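Local structure of DNA-damage inducible protein DDI1-like protein (Leishmania major, 5YQ8) at residues S28-N31 with K32-E36. The protein probably acts as an aspartic endopeptidase of the DDI1 family, this chain being its retroviral protease-like domain. Numbering follows the deposited sequence.
Sequences SIMN and KRTAE
Asn31 caps the short helix that starts at Lys32, its side-chain OD1 gripped by two donors of Thr34. The backbone N of Thr34 lies 3.1 Å from Asn31 OD1, approaching from above the carbonyl plane, which is the classic N-cap bond. Thr34 OG1 donates to the same Asn31 OD1 over 2.5 Å, in the carbonyl plane and on a lone pair. A chi1 of 56° sets the Asn31 amide between its own backbone N and carbonyl carbon, turning OD1 back over the first helical turn. The main-chain O of Asn31 adds two weak bonds, from the backbone N atoms of Thr34 and Ala35. Of these, Ala35 N to Asn31 O measures 3.4 Å.

At the other branch of the amide, Asn31 ND2 donates to Gln86 O and Asp89 OD1, which fixes its flip. The Asn31 amide lies over one face of the Arg33 guanidinium, the two planes 72° apart; Arg33 NH2 and Asn31 ND2, both donors, are 3.0 Å apart without bonding.

Apolar contacts come from Met30. Its chain runs out extended and then bends at chi3 (-69°), bringing SD to 3.6 Å from Ala35 CB and CE against Thr34 CG2.

Strand 29-31 of the mixed sheet thus passes directly into helix 32-37, and the buried amide of Asn31, with both its oxygen and its nitrogen bonded, ties the helix start to Gln86 and Asp89.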
ATOM      1  N   SER A  28       4.358   9.524  -4.236  1.00 13.25           N
ATOM      2  CA  SER A  28       3.609   9.457  -5.497  1.00 13.77           C
ATOM      3  C   SER A  28       4.535   9.667  -6.685  1.00 13.79           C
ATOM      4  O   SER A  28       5.432  10.512  -6.632  1.00 15.12           O
ATOM      5  CB  SER A  28       2.473  10.474  -5.535  1.00 13.87           C
ATOM      6  OG  SER A  28       1.436  10.092  -4.637  1.00 14.40           O
ATOM      7  N   ILE A  29       4.348   8.839  -7.715  1.00 14.14           N
ATOM      8  CA  ILE A  29       5.217   8.789  -8.874  1.00 14.24           C
ATOM      9  C   ILE A  29       4.387   8.526 -10.106  1.00 13.71           C
ATOM     10  O   ILE A  29       3.468   7.742 -10.063  1.00 14.06           O
ATOM     11  CB  ILE A  29       6.280   7.700  -8.760  1.00 15.94           C
ATOM     12  CG1 ILE A  29       7.178   7.872  -7.533  1.00 16.26           C
ATOM     13  CG2 ILE A  29       7.230   7.804  -9.927  1.00 16.77           C
ATOM     14  CD1 ILE A  29       7.847   6.594  -7.088  1.00 17.52           C
ATOM     15  N   MET A  30       4.707   9.234 -11.182  1.00 12.51           N
ATOM     16  CA  MET A  30       4.080   9.137 -12.469  1.00 12.72           C
ATOM     17  C   MET A  30       5.116   8.815 -13.518  1.00 12.58           C
ATOM     18  O   MET A  30       6.221   9.403 -13.493  1.00 11.89           O
ATOM     19  CB  MET A  30       3.431  10.492 -12.797  1.00 12.14           C
ATOM     20  CG  MET A  30       3.011  10.644 -14.232  1.00 12.31           C
ATOM     21  SD  MET A  30       2.127  12.197 -14.484  1.00 11.88           S
ATOM     22  CE  MET A  30       0.619  11.955 -13.609  1.00 11.63           C
ATOM     23  N   ASN A  31       4.771   7.961 -14.478  1.00 13.05           N
ATOM     24  CA  ASN A  31       5.766   7.615 -15.510  1.00 13.93           C
ATOM     25  C   ASN A  31       5.896   8.733 -16.518  1.00 13.32           C
ATOM     26  O   ASN A  31       5.019   9.563 -16.618  1.00 12.67           O
ATOM     27  CB  ASN A  31       5.534   6.231 -16.143  1.00 15.29           C
ATOM     28  CG  ASN A  31       4.174   6.087 -16.738  1.00 17.24           C
ATOM     29  OD1 ASN A  31       3.416   7.068 -16.782  1.00 21.11           O
ATOM     30  ND2 ASN A  31       3.805   4.866 -17.134  1.00 16.44           N
ATOM     31  N   LYS A  32       7.017   8.798 -17.217  1.00 13.79           N
ATOM     32  CA  LYS A  32       7.272   9.846 -18.220  1.00 14.99           C
ATOM     33  C   LYS A  32       6.206   9.887 -19.296  1.00 15.48           C
ATOM     34  O   LYS A  32       5.787  10.974 -19.722  1.00 16.10           O
ATOM     35  CB  LYS A  32       8.639   9.661 -18.888  1.00 15.90           C
ATOM     36  CG  LYS A  32       8.945  10.711 -19.963  1.00 17.31           C
ATOM     37  CD  LYS A  32      10.402  10.712 -20.391  1.00 18.50           C
ATOM     38  CE  LYS A  32      10.653  11.696 -21.531  1.00 18.91           C
ATOM     39  NZ  LYS A  32      12.144  11.915 -21.663  1.00 19.03           N
ATOM     40  N   ARG A  33       5.741   8.697 -19.679  1.00 16.44           N
ATOM     41  CA  ARG A  33       4.825   8.531 -20.779  1.00 17.16           C
ATOM     42  C   ARG A  33       3.542   9.202 -20.433  1.00 17.08           C
ATOM     43  O   ARG A  33       2.931   9.824 -21.327  1.00 17.11           O
ATOM     44  CB  ARG A  33       4.575   7.033 -21.085  1.00 17.94           C
ATOM     45  CG  ARG A  33       3.644   6.784 -22.290  1.00 19.03           C
ATOM     46  CD  ARG A  33       3.643   5.304 -22.706  1.00 19.24           C
ATOM     47  NE  ARG A  33       3.970   4.458 -21.544  1.00 18.04           N
ATOM     48  CZ  ARG A  33       3.093   3.948 -20.680  1.00 19.53           C
ATOM     49  NH1 ARG A  33       1.777   4.141 -20.848  1.00 19.39           N
ATOM     50  NH2 ARG A  33       3.532   3.200 -19.637  1.00 19.50           N
ATOM     51  N   THR A  34       3.104   9.071 -19.171  1.00 18.12           N
ATOM     52  CA  THR A  34       1.802   9.635 -18.750  1.00 17.76           C
ATOM     53  C   THR A  34       1.835  11.155 -18.713  1.00 16.07           C
ATOM     54  O   THR A  34       0.935  11.834 -19.252  1.00 17.88           O
ATOM     55  CB  THR A  34       1.396   9.097 -17.412  1.00 18.61           C
ATOM     56  OG1 THR A  34       1.109   7.718 -17.604  1.00 20.51           O
ATOM     57  CG2 THR A  34       0.094   9.795 -16.908  1.00 20.68           C
ATOM     58  N   ALA A  35       2.861  11.697 -18.094  1.00 14.62           N
ATOM     59  CA  ALA A  35       2.998  13.143 -18.007  1.00 14.12           C
ATOM     60  C   ALA A  35       3.151  13.726 -19.404  1.00 14.98           C
ATOM     61  O   ALA A  35       2.613  14.776 -19.692  1.00 14.16           O
ATOM     62  CB  ALA A  35       4.159  13.506 -17.110  1.00 13.46           C
ATOM     63  N   GLU A  36       3.902  13.057 -20.269  1.00 17.05           N
ATOM     64  CA  GLU A  36       3.901  13.428 -21.686  1.00 19.65           C
ATOM     65  C   GLU A  36       2.487  13.318 -22.278  1.00 19.95           C
ATOM     66  O   GLU A  36       1.994  14.183 -23.033  1.00 20.64           O
ATOM     67  CB  GLU A  36       4.891  12.558 -22.487  1.00 21.50           C
ATOM     68  CG  GLU A  36       6.363  13.027 -22.424  1.00 23.46           C
ATOM     69  CD  GLU A  36       7.373  12.067 -23.086  1.00 25.24           C
ATOM     70  OE1 GLU A  36       7.276  10.836 -22.886  1.00 29.93           O
ATOM     71  OE2 GLU A  36       8.261  12.542 -23.821  1.00 26.40           O
TER